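Local atomic coordinates of putative peptidase (Bacteroides fragilis, PDB entry 5DYN), a protein that acts as a cysteine protease of the clostripain family and probably cleaves, and thereby activates, the Bacteroides fragilis toxin. Residues A17-A22 / R45-Y50; E57-G62 / D88-R93; Y148-D153 / G200-N205. All blocks are in the same frame, centred on the assembly; numbering follows the deposited sequence.

How the contacts relate
The three contacts follow one another along this C-terminal piece of the protein, all within its clostripain-family sequence. All three touch the neighbouring subunit or share a sodium site with it, and distance alone sets contact 1 apart: its centre lies about 27 Å from that of contact 2 and, across the chain's centre, about 30 Å from that of contact 3. Contacts 2 and 3 are closer neighbours, with centres about 16 Å apart and nearest atoms about 4 Å apart. The loop that holds residues 57-62 links them, since Thr56 touches both Tyr148 and Phe202. Sodium ions mark the same region: Pro61 and Tyr90 of contact 2 and Asn205 of contact 3 each bind one.

Contact 1 (A17-A22 / R45-Y50); sequences AALQVA and RDCGSY
Leu19 O and Cys47 O are bridged by a single water, which lies within hydrogen-bonding distance of both, 3.1 Å from the carbonyl oxygen of Leu19 and the same distance from that of Cys47. It is the polar joint between the turn Ala18 to Val21, which follows on from helix 12-18, and the loop ahead of strand 50-53. The rest of the contact is apolar or only loosely polar. Cys47 turns its SG beside the backbone N (chi1 -67°), which aims the sulfur at the turn: SG rests 3.6 Å from Leu19 CB, and one branch tip of the leucine, CD1, reaches alongside to 4.0 Å from the same sulfur. Gln20, bent at its second torsion, curls its amide over this apolar patch until NE2 stands 3.7 Å from Cys47 SG.

On the exposed side, Gln20 and Asp46 cross at about a right angle. NE2 of Gln20 remains 3.6 Å from OD2 of Asp46, and the amide and carboxylate planes are turned 29° apart. Both groups find firmer partners in His16: its backbone O accepts from Gln20 NE2, while its side chain is hydrogen-bonded to Asp46 OD2. Leu19 and Cys47 both pack on Leu28 of strand 25-31, and Leu19 also meets Ile99 of the neighbouring subunit, so the buried side of the turn continues into the dimer interface.

The type I beta turn from Ala18 to Val21 leads toward strand 25-31, whose Leu25 is backbone-bonded to Cys47. That strand, helix 38-43 and the adjacent parallel strand 50-53 make up a beta-alpha-beta crossover, the recurring unit of alpha/beta folds.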
ATOM      1  N   ALA B  17      13.954  -5.618   3.201  1.00 33.60           N
ATOM      2  CA  ALA B  17      15.264  -6.171   2.873  1.00 36.79           C
ATOM      3  C   ALA B  17      15.443  -6.258   1.360  1.00 40.34           C
ATOM      4  O   ALA B  17      16.515  -5.960   0.835  1.00 45.35           O
ATOM      5  CB  ALA B  17      15.441  -7.541   3.513  1.00 22.17           C
ATOM      6  N   ALA B  18      14.379  -6.648   0.667  1.00 34.28           N
ATOM      7  CA  ALA B  18      14.407  -6.792  -0.783  1.00 33.49           C
ATOM      8  C   ALA B  18      14.557  -5.449  -1.496  1.00 38.74           C
ATOM      9  O   ALA B  18      15.265  -5.347  -2.497  1.00 42.79           O
ATOM     10  CB  ALA B  18      13.150  -7.502  -1.263  1.00 28.18           C
ATOM     11  N   LEU B  19      13.891  -4.422  -0.980  1.00 37.02           N
ATOM     12  CA  LEU B  19      13.893  -3.113  -1.627  1.00 39.81           C
ATOM     13  C   LEU B  19      15.210  -2.358  -1.435  1.00 43.57           C
ATOM     14  O   LEU B  19      15.361  -1.232  -1.911  1.00 38.90           O
ATOM     15  CB  LEU B  19      12.727  -2.266  -1.111  1.00 36.51           C
ATOM     16  CG  LEU B  19      11.332  -2.708  -1.560  1.00 41.93           C
ATOM     17  CD1 LEU B  19      10.249  -1.854  -0.917  1.00 32.63           C
ATOM     18  CD2 LEU B  19      11.223  -2.660  -3.076  1.00 37.34           C
ATOM     19  N   GLN B  20      16.161  -2.981  -0.744  1.00 36.96           N
ATOM     20  CA  GLN B  20      17.461  -2.359  -0.521  1.00 42.93           C
ATOM     21  C   GLN B  20      18.308  -2.339  -1.790  1.00 48.26           C
ATOM     22  O   GLN B  20      19.159  -1.465  -1.958  1.00 49.28           O
ATOM     23  CB  GLN B  20      18.210  -3.074   0.604  1.00 43.88           C
ATOM     24  CG  GLN B  20      17.568  -2.894   1.972  1.00 48.81           C
ATOM     25  CD  GLN B  20      17.282  -1.437   2.293  1.00 52.80           C
ATOM     26  OE1 GLN B  20      18.175  -0.690   2.693  1.00 59.71           O
ATOM     27  NE2 GLN B  20      16.029  -1.024   2.116  1.00 45.59           N
ATOM     28  N   VAL B  21      18.076  -3.299  -2.682  1.00 42.63           N
ATOM     29  CA  VAL B  21      18.791  -3.332  -3.952  1.00 40.08           C
ATOM     30  C   VAL B  21      18.125  -2.395  -4.951  1.00 42.53           C
ATOM     31  O   VAL B  21      18.669  -2.117  -6.018  1.00 47.34           O
ATOM     32  CB  VAL B  21      18.859  -4.756  -4.546  1.00 41.20           C
ATOM     33  CG1 VAL B  21      19.557  -5.697  -3.580  1.00 43.37           C
ATOM     34  CG2 VAL B  21      17.467  -5.264  -4.888  1.00 44.28           C
ATOM     35  N   ALA B  22      16.942  -1.906  -4.597  1.00 42.69           N
ATOM     36  CA  ALA B  22      16.240  -0.945  -5.433  1.00 42.43           C
ATOM     37  C   ALA B  22      16.869   0.427  -5.286  1.00 42.10           C
ATOM     38  O   ALA B  22      17.379   0.763  -4.220  1.00 46.42           O
ATOM     39  CB  ALA B  22      14.759  -0.895  -5.069  1.00 42.52           C
ATOM     40  N   ARG B  45      10.191   3.594   5.054  1.00 32.00           N
ATOM     41  CA  ARG B  45      10.440   5.028   4.922  1.00 37.27           C
ATOM     42  C   ARG B  45      11.746   5.323   4.181  1.00 35.83           C
ATOM     43  O   ARG B  45      11.904   6.390   3.585  1.00 39.00           O
ATOM     44  CB  ARG B  45      10.458   5.696   6.302  1.00 34.01           C
ATOM     45  CG  ARG B  45      11.671   5.340   7.147  1.00 36.86           C
ATOM     46  CD  ARG B  45      11.458   5.680   8.609  1.00 35.36           C
ATOM     47  NE  ARG B  45      12.642   5.393   9.415  1.00 30.83           N
ATOM     48  CZ  ARG B  45      13.003   4.177   9.809  1.00 36.42           C
ATOM     49  NH1 ARG B  45      12.273   3.122   9.471  1.00 30.45           N
ATOM     50  NH2 ARG B  45      14.095   4.012  10.541  1.00 35.00           N
ATOM     51  N   ASP B  46      12.671   4.369   4.212  1.00 33.51           N
ATOM     52  CA  ASP B  46      13.987   4.550   3.608  1.00 36.65           C
ATOM     53  C   ASP B  46      14.046   4.019   2.179  1.00 42.86           C
ATOM     54  O   ASP B  46      15.101   4.052   1.544  1.00 44.16           O
ATOM     55  CB  ASP B  46      15.057   3.862   4.458  1.00 37.60           C
ATOM     56  CG  ASP B  46      14.779   2.383   4.662  1.00 49.81           C
ATOM     57  OD1 ASP B  46      13.600   2.015   4.852  1.00 50.55           O
ATOM     58  OD2 ASP B  46      15.740   1.586   4.633  1.00 55.19           O
ATOM     59  N   CYS B  47      12.915   3.534   1.676  1.00 49.43           N
ATOM     60  CA  CYS B  47      12.865   2.935   0.345  1.00 42.55           C
ATOM     61  C   CYS B  47      12.360   3.903  -0.709  1.00 40.61           C
ATOM     62  O   CYS B  47      12.589   3.711  -1.902  1.00 45.84           O
ATOM     63  CB  CYS B  47      11.982   1.691   0.353  1.00 35.18           C
ATOM     64  SG  CYS B  47      12.655   0.349   1.329  1.00 38.18           S
ATOM     65  N   GLY B  48      11.666   4.943  -0.269  1.00 42.20           N
ATOM     66  CA  GLY B  48      11.091   5.886  -1.201  1.00 40.37           C
ATOM     67  C   GLY B  48      10.592   7.144  -0.535  1.00 38.89           C
ATOM     68  O   GLY B  48      10.811   7.358   0.655  1.00 50.08           O
ATOM     69  N   SER B  49       9.912   7.977  -1.314  1.00 36.39           N
ATOM     70  CA  SER B  49       9.423   9.252  -0.818  1.00 40.39           C
ATOM     71  C   SER B  49       7.954   9.184  -0.408  1.00 38.30           C
ATOM     72  O   SER B  49       7.572   9.725   0.627  1.00 37.14           O
ATOM     73  CB  SER B  49       9.625  10.335  -1.877  1.00 36.04           C
ATOM     74  OG  SER B  49      10.960  10.322  -2.351  1.00 49.86           O
ATOM     75  N   TYR B  50       7.133   8.515  -1.214  1.00 36.45           N
ATOM     76  CA  TYR B  50       5.697   8.472  -0.950  1.00 39.88           C
ATOM     77  C   TYR B  50       5.114   7.062  -0.974  1.00 37.86           C
ATOM     78  O   TYR B  50       5.455   6.247  -1.832  1.00 35.62           O
ATOM     79  CB  TYR B  50       4.957   9.353  -1.957  1.00 38.34           C
ATOM     80  CG  TYR B  50       5.370  10.803  -1.880  1.00 41.18           C
ATOM     81  CD1 TYR B  50       4.855  11.639  -0.897  1.00 40.19           C
ATOM     82  CD2 TYR B  50       6.288  11.334  -2.779  1.00 41.35           C
ATOM     83  CE1 TYR B  50       5.236  12.963  -0.815  1.00 43.75           C
ATOM     84  CE2 TYR B  50       6.675  12.658  -2.705  1.00 39.14           C
ATOM     85  CZ  TYR B  50       6.146  13.468  -1.719  1.00 43.67           C
ATOM     86  OH  TYR B  50       6.523  14.787  -1.637  1.00 45.77           O
TER
HETATM   87  O   HOH W   1      15.044   1.805  -2.172  1.00 46.05           O

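Contact 2 (E57-G62 / D88-R93); sequences EIPGPG and DYYQSR. With NA (sodium ion), chain F; NA (sodium ion), chain E.
Tyr90 of helix 78-92 drives its ring into the type I beta turn formed by Pro59 to Gly62, and its hydroxyl donates to Gly62 O. The modelled separation of Tyr90 OH and Gly62 O, 2.3 Å, is so short that the exact length is doubtful; as modelled, Gly62 O lies at the ring's edge, in its plane. This buried half is closely packed. Pro59 CG lies over one face of the ring, 3.9 Å from Tyr90 CE1, whereas Pro61 approaches at the edge, with CG 3.5 Å from Tyr90 OH. The turn itself is closed by Gly62 N bonding to Pro59 O at 2.8 Å.

Each partner also carries a sodium ion on its backbone. Pro61 O binds one at 2.3 Å, whose other ligands include Ala63 O, a water, and Asp35 and Glu38 of a neighbouring subunit. Tyr90 O lies a longer 3.0 Å from the other ion, which it shares with Trp105, whose ring also packs edge-to-face on that of Tyr90.

The helix end is looser and faces solvent. There Ser92 and Arg93 serve their own helix: Ser92 OG and Ser92 N reach Asp88 O from opposite faces of its plane, and Arg93 NH1 sits over the centre of the Tyr89 ring while donating to Tyr89 O at 3.0 Å.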
ATOM      1  N   GLU B  57      -9.767  -1.975   2.333  1.00 33.04           N
ATOM      2  CA  GLU B  57      -9.719  -2.896   1.201  1.00 33.60           C
ATOM      3  C   GLU B  57      -9.647  -2.192  -0.154  1.00 31.35           C
ATOM      4  O   GLU B  57     -10.299  -1.171  -0.378  1.00 30.92           O
ATOM      5  CB  GLU B  57     -10.929  -3.828   1.234  1.00 32.03           C
ATOM      6  CG  GLU B  57     -11.017  -4.645   2.506  1.00 35.02           C
ATOM      7  CD  GLU B  57     -12.241  -5.533   2.549  1.00 37.34           C
ATOM      8  OE1 GLU B  57     -12.471  -6.275   1.571  1.00 29.46           O
ATOM      9  OE2 GLU B  57     -12.970  -5.489   3.565  1.00 27.29           O
ATOM     10  N   ILE B  58      -8.841  -2.758  -1.048  1.00 31.47           N
ATOM     11  CA  ILE B  58      -8.699  -2.276  -2.418  1.00 33.06           C
ATOM     12  C   ILE B  58      -9.614  -3.069  -3.357  1.00 32.79           C
ATOM     13  O   ILE B  58      -9.676  -4.294  -3.269  1.00 32.31           O
ATOM     14  CB  ILE B  58      -7.226  -2.383  -2.894  1.00 35.65           C
ATOM     15  CG1 ILE B  58      -6.408  -1.200  -2.376  1.00 30.08           C
ATOM     16  CG2 ILE B  58      -7.134  -2.452  -4.416  1.00 30.93           C
ATOM     17  CD1 ILE B  58      -6.816   0.128  -2.978  1.00 32.90           C
ATOM     18  N   PRO B  59     -10.340  -2.370  -4.245  1.00 35.54           N
ATOM     19  CA  PRO B  59     -11.207  -3.020  -5.236  1.00 33.66           C
ATOM     20  C   PRO B  59     -10.457  -4.044  -6.084  1.00 32.22           C
ATOM     21  O   PRO B  59      -9.313  -3.799  -6.459  1.00 35.02           O
ATOM     22  CB  PRO B  59     -11.687  -1.851  -6.104  1.00 36.52           C
ATOM     23  CG  PRO B  59     -11.601  -0.661  -5.215  1.00 32.81           C
ATOM     24  CD  PRO B  59     -10.405  -0.899  -4.335  1.00 35.77           C
ATOM     25  N   GLY B  60     -11.099  -5.175  -6.364  1.00 36.16           N
ATOM     26  CA  GLY B  60     -10.537  -6.209  -7.221  1.00 31.87           C
ATOM     27  C   GLY B  60      -9.909  -5.732  -8.522  1.00 33.68           C
ATOM     28  O   GLY B  60      -8.754  -6.056  -8.803  1.00 29.15           O
ATOM     29  N   PRO B  61     -10.662  -4.962  -9.330  1.00 33.71           N
ATOM     30  CA  PRO B  61     -10.109  -4.427 -10.581  1.00 34.32           C
ATOM     31  C   PRO B  61      -8.932  -3.469 -10.374  1.00 33.27           C
ATOM     32  O   PRO B  61      -8.274  -3.101 -11.345  1.00 35.41           O
ATOM     33  CB  PRO B  61     -11.303  -3.691 -11.208  1.00 29.82           C
ATOM     34  CG  PRO B  61     -12.262  -3.472 -10.084  1.00 34.60           C
ATOM     35  CD  PRO B  61     -12.098  -4.663  -9.203  1.00 28.76           C
ATOM     36  N   GLY B  62      -8.683  -3.066  -9.131  1.00 35.22           N
ATOM     37  CA  GLY B  62      -7.519  -2.264  -8.799  1.00 33.09           C
ATOM     38  C   GLY B  62      -7.451  -0.912  -9.481  1.00 34.78           C
ATOM     39  O   GLY B  62      -8.466  -0.255  -9.697  1.00 37.27           O
ATOM     40  N   ASP B  88     -10.486   9.411  -8.812  1.00 38.70           N
ATOM     41  CA  ASP B  88     -11.434  10.034  -9.737  1.00 41.09           C
ATOM     42  C   ASP B  88     -12.197   9.002 -10.557  1.00 41.88           C
ATOM     43  O   ASP B  88     -13.379   9.184 -10.852  1.00 42.80           O
ATOM     44  CB  ASP B  88     -10.717  11.010 -10.674  1.00 45.80           C
ATOM     45  CG  ASP B  88     -10.314  12.298  -9.979  1.00 54.43           C
ATOM     46  OD1 ASP B  88     -10.946  12.647  -8.960  1.00 60.39           O
ATOM     47  OD2 ASP B  88      -9.368  12.963 -10.453  1.00 59.77           O
ATOM     48  N   TYR B  89     -11.517   7.918 -10.915  1.00 43.62           N
ATOM     49  CA  TYR B  89     -12.122   6.855 -11.708  1.00 40.12           C
ATOM     50  C   TYR B  89     -13.287   6.203 -10.979  1.00 42.58           C
ATOM     51  O   TYR B  89     -14.372   6.036 -11.540  1.00 44.13           O
ATOM     52  CB  TYR B  89     -11.079   5.796 -12.060  1.00 41.12           C
ATOM     53  CG  TYR B  89     -11.582   4.730 -13.006  1.00 47.04           C
ATOM     54  CD1 TYR B  89     -11.479   4.895 -14.380  1.00 47.78           C
ATOM     55  CD2 TYR B  89     -12.154   3.556 -12.526  1.00 39.81           C
ATOM     56  CE1 TYR B  89     -11.932   3.923 -15.254  1.00 53.46           C
ATOM     57  CE2 TYR B  89     -12.614   2.580 -13.393  1.00 44.13           C
ATOM     58  CZ  TYR B  89     -12.498   2.769 -14.755  1.00 52.23           C
ATOM     59  OH  TYR B  89     -12.949   1.804 -15.627  1.00 63.78           O
ATOM     60  N   TYR B  90     -13.056   5.834  -9.725  1.00 40.68           N
ATOM     61  CA  TYR B  90     -14.061   5.111  -8.959  1.00 43.08           C
ATOM     62  C   TYR B  90     -15.133   6.035  -8.400  1.00 39.45           C
ATOM     63  O   TYR B  90     -16.247   5.593  -8.120  1.00 41.59           O
ATOM     64  CB  TYR B  90     -13.409   4.326  -7.821  1.00 40.22           C
ATOM     65  CG  TYR B  90     -12.707   3.063  -8.268  1.00 35.82           C
ATOM     66  CD1 TYR B  90     -13.380   1.850  -8.302  1.00 38.83           C
ATOM     67  CD2 TYR B  90     -11.369   3.082  -8.642  1.00 35.41           C
ATOM     68  CE1 TYR B  90     -12.743   0.692  -8.704  1.00 39.46           C
ATOM     69  CE2 TYR B  90     -10.723   1.928  -9.044  1.00 33.39           C
ATOM     70  CZ  TYR B  90     -11.415   0.735  -9.073  1.00 34.65           C
ATOM     71  OH  TYR B  90     -10.779  -0.417  -9.475  1.00 39.45           O
ATOM     72  N   GLN B  91     -14.807   7.313  -8.234  1.00 41.75           N
ATOM     73  CA  GLN B  91     -15.798   8.253  -7.721  1.00 47.90           C
ATOM     74  C   GLN B  91     -16.781   8.630  -8.831  1.00 44.31           C
ATOM     75  O   GLN B  91     -17.942   8.934  -8.564  1.00 43.86           O
ATOM     76  CB  GLN B  91     -15.123   9.498  -7.126  1.00 38.65           C
ATOM     77  CG  GLN B  91     -14.595  10.509  -8.130  1.00 50.18           C
ATOM     78  CD  GLN B  91     -15.645  11.515  -8.569  1.00 53.68           C
ATOM     79  OE1 GLN B  91     -16.717  11.617  -7.967  1.00 50.14           O
ATOM     80  NE2 GLN B  91     -15.345  12.258  -9.631  1.00 54.25           N
ATOM     81  N   SER B  92     -16.311   8.591 -10.075  1.00 45.52           N
ATOM     82  CA  SER B  92     -17.153   8.905 -11.224  1.00 44.90           C
ATOM     83  C   SER B  92     -18.213   7.832 -11.426  1.00 42.55           C
ATOM     84  O   SER B  92     -19.317   8.111 -11.894  1.00 50.29           O
ATOM     85  CB  SER B  92     -16.306   9.046 -12.490  1.00 40.55           C
ATOM     86  OG  SER B  92     -15.443  10.166 -12.400  1.00 53.74           O
ATOM     87  N   ARG B  93     -17.868   6.602 -11.065  1.00 37.13           N
ATOM     88  CA  ARG B  93     -18.767   5.471 -11.249  1.00 41.81           C
ATOM     89  C   ARG B  93     -19.416   5.052  -9.931  1.00 38.92           C
ATOM     90  O   ARG B  93     -20.098   4.030  -9.863  1.00 39.50           O
ATOM     91  CB  ARG B  93     -18.006   4.301 -11.873  1.00 44.19           C
ATOM     92  CG  ARG B  93     -17.470   4.616 -13.260  1.00 42.12           C
ATOM     93  CD  ARG B  93     -16.388   3.648 -13.700  1.00 46.22           C
ATOM     94  NE  ARG B  93     -15.967   3.915 -15.073  1.00 52.92           N
ATOM     95  CZ  ARG B  93     -15.143   4.897 -15.424  1.00 57.11           C
ATOM     96  NH1 ARG B  93     -14.642   5.707 -14.501  1.00 52.46           N
ATOM     97  NH2 ARG B  93     -14.816   5.069 -16.698  1.00 55.14           N
TER
HETATM   98 NA    NA F 401     -17.510   2.931  -7.867  1.00 45.22          NA
HETATM   99 NA    NA E 403      -7.731  -2.232 -13.444  1.00 41.11          NA
HETATM  100  O   HOH W   2      -9.956  -3.246 -14.180  1.00 35.06           O

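Contact 3 (Y148-D153 / G200-N205); sequences YDRRTD and GMFTMN
Arg150 and Phe202 carry the largest share of the contact, and theirs is a face contact. The aliphatic part of the arginine lies across the phenyl ring, with Arg150 CG 3.6 Å from the ring centroid of Phe202 in a CH-pi contact over its face. Beyond it the guanidinium continues nearly parallel, its plane only 13° from that of the ring, and Arg150 NE comes to 3.3 Å from Phe202 CD2. Bends at the second and third torsions lay the chain down in this way, and its far end is held by a hydrogen bond from NH2 to Cys147 O.

A Met-aromatic contact makes the second group. Met204 SD stands at the edge of the Tyr148 ring, 5.0 Å from its centroid and 81° off the normal, with CE1 of the tyrosine the nearest atom at 3.7 Å from the sulfur. Tyr148 is held farther out, where its OH is bonded to both Asp159 and Gly210.

A salt bridge also forms within 148-153. Two nitrogens of Arg151 engage the two oxygens of Asp149 side-on: NE meets OD1 of the aspartate at 2.7 Å and NH2 meets OD2 at the same length. OD1 also accepts from Arg151 N, which makes an Asx turn, and Arg151 has a further salt bridge to Glu120 of the neighbouring subunit.

Through Arg150 and Tyr148, the loop ahead of strand 158-159 packs against strand 200-203 and the residue that follows it. That strand, one of the two outermost in the mixed sheet within this chain, pairs antiparallel with strand 185-196, with backbone bonds that include Phe202 to Asn194.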
ATOM      1  N   TYR B 148     -10.917   0.516   9.651  1.00 30.72           N
ATOM      2  CA  TYR B 148     -10.773   0.187   8.235  1.00 31.33           C
ATOM      3  C   TYR B 148     -10.948  -1.309   7.979  1.00 30.47           C
ATOM      4  O   TYR B 148     -11.052  -1.740   6.832  1.00 30.40           O
ATOM      5  CB  TYR B 148      -9.407   0.637   7.710  1.00 32.47           C
ATOM      6  CG  TYR B 148      -9.158   2.125   7.786  1.00 31.90           C
ATOM      7  CD1 TYR B 148      -9.912   3.020   7.030  1.00 30.12           C
ATOM      8  CD2 TYR B 148      -8.155   2.636   8.601  1.00 28.89           C
ATOM      9  CE1 TYR B 148      -9.681   4.383   7.095  1.00 24.46           C
ATOM     10  CE2 TYR B 148      -7.913   3.996   8.670  1.00 29.79           C
ATOM     11  CZ  TYR B 148      -8.678   4.865   7.916  1.00 32.51           C
ATOM     12  OH  TYR B 148      -8.433   6.218   7.987  1.00 33.45           O
ATOM     13  N   ASP B 149     -10.966  -2.093   9.055  1.00 29.45           N
ATOM     14  CA  ASP B 149     -11.076  -3.543   8.952  1.00 30.51           C
ATOM     15  C   ASP B 149     -12.496  -3.995   9.272  1.00 29.70           C
ATOM     16  O   ASP B 149     -12.928  -3.968  10.422  1.00 31.83           O
ATOM     17  CB  ASP B 149     -10.069  -4.219   9.885  1.00 29.82           C
ATOM     18  CG  ASP B 149      -9.880  -5.698   9.578  1.00 34.00           C
ATOM     19  OD1 ASP B 149     -10.778  -6.313   8.960  1.00 28.58           O
ATOM     20  OD2 ASP B 149      -8.824  -6.249   9.962  1.00 34.40           O
ATOM     21  N   ARG B 150     -13.211  -4.429   8.240  1.00 30.91           N
ATOM     22  CA  ARG B 150     -14.626  -4.749   8.365  1.00 29.31           C
ATOM     23  C   ARG B 150     -14.864  -6.213   8.723  1.00 35.28           C
ATOM     24  O   ARG B 150     -16.006  -6.659   8.824  1.00 36.35           O
ATOM     25  CB  ARG B 150     -15.345  -4.394   7.066  1.00 26.51           C
ATOM     26  CG  ARG B 150     -15.377  -2.900   6.807  1.00 27.31           C
ATOM     27  CD  ARG B 150     -16.354  -2.242   7.759  1.00 37.19           C
ATOM     28  NE  ARG B 150     -15.792  -1.079   8.433  1.00 34.10           N
ATOM     29  CZ  ARG B 150     -16.484  -0.299   9.258  1.00 34.31           C
ATOM     30  NH1 ARG B 150     -17.760  -0.561   9.504  1.00 31.18           N
ATOM     31  NH2 ARG B 150     -15.901   0.744   9.838  1.00 32.28           N
ATOM     32  N   ARG B 151     -13.775  -6.951   8.913  1.00 35.36           N
ATOM     33  CA  ARG B 151     -13.836  -8.338   9.358  1.00 31.23           C
ATOM     34  C   ARG B 151     -13.880  -8.382  10.880  1.00 33.74           C
ATOM     35  O   ARG B 151     -12.841  -8.274  11.533  1.00 35.51           O
ATOM     36  CB  ARG B 151     -12.629  -9.118   8.837  1.00 25.90           C
ATOM     37  CG  ARG B 151     -12.442  -9.019   7.333  1.00 29.49           C
ATOM     38  CD  ARG B 151     -11.036  -9.398   6.915  1.00 28.13           C
ATOM     39  NE  ARG B 151     -10.040  -8.554   7.567  1.00 33.48           N
ATOM     40  CZ  ARG B 151      -8.734  -8.608   7.323  1.00 32.01           C
ATOM     41  NH1 ARG B 151      -8.258  -9.465   6.433  1.00 30.81           N
ATOM     42  NH2 ARG B 151      -7.904  -7.797   7.967  1.00 26.26           N
ATOM     43  N   THR B 152     -15.074  -8.552  11.443  1.00 31.26           N
ATOM     44  CA  THR B 152     -15.270  -8.388  12.884  1.00 33.37           C
ATOM     45  C   THR B 152     -14.495  -9.390  13.739  1.00 34.14           C
ATOM     46  O   THR B 152     -14.380  -9.209  14.950  1.00 36.05           O
ATOM     47  CB  THR B 152     -16.763  -8.485  13.266  1.00 26.14           C
ATOM     48  OG1 THR B 152     -17.218  -9.835  13.111  1.00 30.25           O
ATOM     49  CG2 THR B 152     -17.601  -7.558  12.397  1.00 25.73           C
ATOM     50  N   ASP B 153     -13.968 -10.441  13.119  1.00 30.97           N
ATOM     51  CA  ASP B 153     -13.164 -11.411  13.854  1.00 32.09           C
ATOM     52  C   ASP B 153     -11.679 -11.050  13.779  1.00 39.11           C
ATOM     53  O   ASP B 153     -10.823 -11.772  14.295  1.00 35.93           O
ATOM     54  CB  ASP B 153     -13.407 -12.830  13.325  1.00 30.10           C
ATOM     55  CG  ASP B 153     -12.915 -13.020  11.902  1.00 41.23           C
ATOM     56  OD1 ASP B 153     -12.931 -12.042  11.126  1.00 44.52           O
ATOM     57  OD2 ASP B 153     -12.518 -14.153  11.553  1.00 41.56           O
ATOM     58  N   GLY B 200     -19.592  -5.914   3.032  1.00 33.70           N
ATOM     59  CA  GLY B 200     -20.388  -5.165   2.076  1.00 28.79           C
ATOM     60  C   GLY B 200     -20.038  -3.691   2.076  1.00 36.70           C
ATOM     61  O   GLY B 200     -18.949  -3.301   2.505  1.00 35.08           O
ATOM     62  N   MET B 201     -20.956  -2.867   1.584  1.00 33.35           N
ATOM     63  CA  MET B 201     -20.765  -1.425   1.628  1.00 31.58           C
ATOM     64  C   MET B 201     -20.699  -0.972   3.077  1.00 34.07           C
ATOM     65  O   MET B 201     -21.544  -1.342   3.889  1.00 34.84           O
ATOM     66  CB  MET B 201     -21.888  -0.696   0.889  1.00 36.19           C
ATOM     67  CG  MET B 201     -21.944  -0.984  -0.600  1.00 31.20           C
ATOM     68  SD  MET B 201     -20.414  -0.554  -1.452  1.00 38.92           S
ATOM     69  CE  MET B 201     -20.270   1.189  -1.065  1.00 32.38           C
ATOM     70  N   PHE B 202     -19.679  -0.185   3.402  1.00 34.77           N
ATOM     71  CA  PHE B 202     -19.532   0.353   4.747  1.00 29.78           C
ATOM     72  C   PHE B 202     -19.171   1.830   4.684  1.00 35.86           C
ATOM     73  O   PHE B 202     -18.528   2.280   3.734  1.00 33.13           O
ATOM     74  CB  PHE B 202     -18.476  -0.427   5.533  1.00 28.44           C
ATOM     75  CG  PHE B 202     -17.073  -0.247   5.024  1.00 29.11           C
ATOM     76  CD1 PHE B 202     -16.615  -0.975   3.936  1.00 31.73           C
ATOM     77  CD2 PHE B 202     -16.200   0.633   5.651  1.00 33.65           C
ATOM     78  CE1 PHE B 202     -15.320  -0.816   3.470  1.00 26.33           C
ATOM     79  CE2 PHE B 202     -14.902   0.795   5.192  1.00 30.19           C
ATOM     80  CZ  PHE B 202     -14.462   0.070   4.100  1.00 31.66           C
ATOM     81  N   THR B 203     -19.589   2.582   5.698  1.00 32.66           N
ATOM     82  CA  THR B 203     -19.350   4.021   5.735  1.00 32.10           C
ATOM     83  C   THR B 203     -17.897   4.357   6.078  1.00 36.55           C
ATOM     84  O   THR B 203     -17.320   3.809   7.019  1.00 30.99           O
ATOM     85  CB  THR B 203     -20.280   4.716   6.757  1.00 34.56           C
ATOM     86  OG1 THR B 203     -21.646   4.416   6.448  1.00 38.56           O
ATOM     87  CG2 THR B 203     -20.078   6.224   6.732  1.00 34.28           C
ATOM     88  N   MET B 204     -17.312   5.257   5.296  1.00 35.70           N
ATOM     89  CA  MET B 204     -16.006   5.813   5.612  1.00 31.49           C
ATOM     90  C   MET B 204     -16.188   7.111   6.388  1.00 38.43           C
ATOM     91  O   MET B 204     -16.617   8.116   5.820  1.00 38.22           O
ATOM     92  CB  MET B 204     -15.197   6.064   4.338  1.00 34.10           C
ATOM     93  CG  MET B 204     -13.841   6.703   4.586  1.00 35.78           C
ATOM     94  SD  MET B 204     -12.708   5.577   5.417  1.00 35.98           S
ATOM     95  CE  MET B 204     -12.429   4.364   4.129  1.00 32.03           C
ATOM     96  N   ASN B 205     -15.875   7.082   7.681  1.00 34.02           N
ATOM     97  CA  ASN B 205     -16.023   8.256   8.539  1.00 39.58           C
ATOM     98  C   ASN B 205     -15.335   9.487   7.962  1.00 40.87           C
ATOM     99  O   ASN B 205     -14.216   9.409   7.454  1.00 43.05           O
ATOM    100  CB  ASN B 205     -15.485   7.966   9.939  1.00 36.07           C
ATOM    101  CG  ASN B 205     -16.330   6.960  10.687  1.00 34.89           C
ATOM    102  OD1 ASN B 205     -17.339   6.479  10.170  1.00 31.45           O
ATOM    103  ND2 ASN B 205     -15.919   6.626  11.905  1.00 33.52           N
TER